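Local coordinates for protein lipase (Photobacterium sp. M37, PDB 2ORY) that probably hydrolyses the ester bonds of triacylglycerols as a cold-adapted lipase of the alpha/beta hydrolase fold, at residues A[326-329]-A[330-334]. Numbering follows the deposited sequence.
Sequences IPLT and DIFED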
loop_
_atom_site.group_PDB
_atom_site.type_symbol
_atom_site.label_atom_id
_atom_site.label_comp_id
_atom_site.label_asym_id
_atom_site.label_seq_id
_atom_site.Cartn_x
_atom_site.Cartn_y
_atom_site.Cartn_z
ATOM N N ILE A 326 13.342 11.616 -0.656
ATOM C CA ILE A 326 13.239 10.183 -0.947
ATOM C C ILE A 326 14.045 9.814 -2.202
ATOM O O ILE A 326 13.657 10.146 -3.322
ATOM C CB ILE A 326 11.767 9.807 -1.136
ATOM C CG1 ILE A 326 11.030 10.055 0.184
ATOM C CG2 ILE A 326 11.639 8.370 -1.630
ATOM C CD1 ILE A 326 9.535 9.755 0.149
ATOM N N PRO A 327 15.169 9.103 -2.020
ATOM C CA PRO A 327 16.105 8.653 -3.063
ATOM C C PRO A 327 15.562 7.604 -4.005
ATOM O O PRO A 327 15.930 6.433 -3.927
ATOM C CB PRO A 327 17.287 8.135 -2.254
ATOM C CG PRO A 327 16.615 7.522 -1.076
ATOM C CD PRO A 327 15.546 8.537 -0.711
ATOM N N LEU A 328 14.704 8.040 -4.908
ATOM C CA LEU A 328 14.062 7.144 -5.857
ATOM C C LEU A 328 15.025 6.262 -6.636
ATOM O O LEU A 328 14.893 5.039 -6.627
ATOM C CB LEU A 328 13.202 7.960 -6.820
ATOM C CG LEU A 328 12.014 8.678 -6.174
ATOM C CD1 LEU A 328 11.369 9.577 -7.210
ATOM C CD2 LEU A 328 10.999 7.663 -5.617
ATOM N N THR A 329 15.995 6.881 -7.298
ATOM C CA THR A 329 16.969 6.143 -8.094
ATOM C C THR A 329 17.707 5.099 -7.260
ATOM O O THR A 329 18.065 4.029 -7.753
ATOM C CB THR A 329 17.979 7.112 -8.745
ATOM O OG1 THR A 329 18.554 7.949 -7.733
ATOM C CG2 THR A 329 17.286 8.000 -9.766
ATOM N N ASP A 330 17.925 5.391 -5.987
ATOM C CA ASP A 330 18.612 4.437 -5.138
ATOM C C ASP A 330 17.699 3.285 -4.753
ATOM O O ASP A 330 18.150 2.159 -4.546
ATOM C CB ASP A 330 19.112 5.120 -3.877
ATOM C CG ASP A 330 19.900 4.186 -3.000
ATOM O OD1 ASP A 330 20.913 3.638 -3.483
ATOM O OD2 ASP A 330 19.511 3.990 -1.830
ATOM N N ILE A 331 16.405 3.564 -4.648
ATOM C CA ILE A 331 15.459 2.521 -4.278
ATOM C C ILE A 331 15.045 1.655 -5.466
ATOM O O ILE A 331 15.085 0.433 -5.392
ATOM C CB ILE A 331 14.186 3.124 -3.672
ATOM C CG1 ILE A 331 14.542 4.022 -2.490
ATOM C CG2 ILE A 331 13.255 2.011 -3.214
ATOM C CD1 ILE A 331 13.360 4.830 -1.975
ATOM N N PHE A 332 14.646 2.292 -6.560
ATOM C CA PHE A 332 14.184 1.549 -7.725
ATOM C C PHE A 332 15.256 1.232 -8.742
ATOM O O PHE A 332 15.094 0.375 -9.598
ATOM C CB PHE A 332 13.035 2.297 -8.409
ATOM C CG PHE A 332 11.819 2.472 -7.528
ATOM C CD1 PHE A 332 11.740 3.541 -6.640
ATOM C CD2 PHE A 332 10.779 1.536 -7.545
ATOM C CE1 PHE A 332 10.647 3.681 -5.775
ATOM C CE2 PHE A 332 9.673 1.666 -6.676
ATOM C CZ PHE A 332 9.610 2.736 -5.797
ATOM N N GLU A 333 16.385 1.905 -8.641
ATOM C CA GLU A 333 17.455 1.657 -9.598
ATOM C C GLU A 333 16.903 1.762 -11.010
ATOM O O GLU A 333 16.267 2.752 -11.370
ATOM C CB GLU A 333 18.060 0.264 -9.386
ATOM C CG GLU A 333 18.631 0.050 -7.989
ATOM C CD GLU A 333 19.139 -1.365 -7.787
ATOM O OE1 GLU A 333 18.311 -2.298 -7.683
ATOM O OE2 GLU A 333 20.372 -1.553 -7.747
ATOM N N ASP A 334 17.152 0.716 -11.789
ATOM C CA ASP A 334 16.730 0.721 -13.165
ATOM C C ASP A 334 15.272 0.484 -13.341
ATOM O O ASP A 334 14.787 0.475 -14.478
ATOM C CB ASP A 334 17.531 -0.272 -13.997
ATOM C CG ASP A 334 19.002 0.167 -14.186
ATOM O OD1 ASP A 334 19.667 0.540 -13.165
ATOM O OD2 ASP A 334 19.499 0.140 -15.343
#
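Leu328 and Phe332 lie side by side on one flank of a short helix and point the same way. Methyl CD2 of Leu328 meets ring atom CE1 of Phe332 at 4.0 Å. The carbonyl oxygen of Leu328 sits at the edge of that ring, near its plane, with Leu328 O 3.5 Å from Phe332 CD1. The same oxygen takes a nearly straight i to i+4 bond from the backbone of Phe332 (N to Leu328 O 2.8 Å, 173° at the hydrogen). A weak bond from Ile331 N also reaches it.

Just before Leu328, Pro327 holds the N-cap position. Its carbonyl oxygen accepts Ile331 N at 3.0 Å and, weakly, Asp330 N. In Ile331, CG1 lies beside the backbone N (chi1 -55°). This brings CG1 against the same oxygen, 3.1 Å from Pro327 O, and carries CD1 on to Ile326. There Ile331 CD1 packs on Ile326 CG2 at 4.0 Å, and the two side chains cross at a slant. Pro327 CB also rests on Asp330 CB.

Pro327 is the centre of an inverse gamma turn, closed by a weak bond from Leu328 N to Ile326 O. At the far end the chain departs from helical geometry at Glu333, which has positive phi. Its N is weakly bonded to Thr329 O, and its CA makes a CH···O contact with that oxygen.

Leu328, Ile331 and Phe332 are buried, while Thr329 and Asp330 are exposed. Asp330 OD2 is hydrogen-bonded to Tyr18 OH, and Trp44, in a loop, touches Pro327 and Ile331. Phe332 meets the ring of Tyr17 with the planes inclined. Ile326, Leu328 and Phe332 pack on Tyr14, so helix 328-332, the last of the chain, lies against helix 5-15 near the N-terminus.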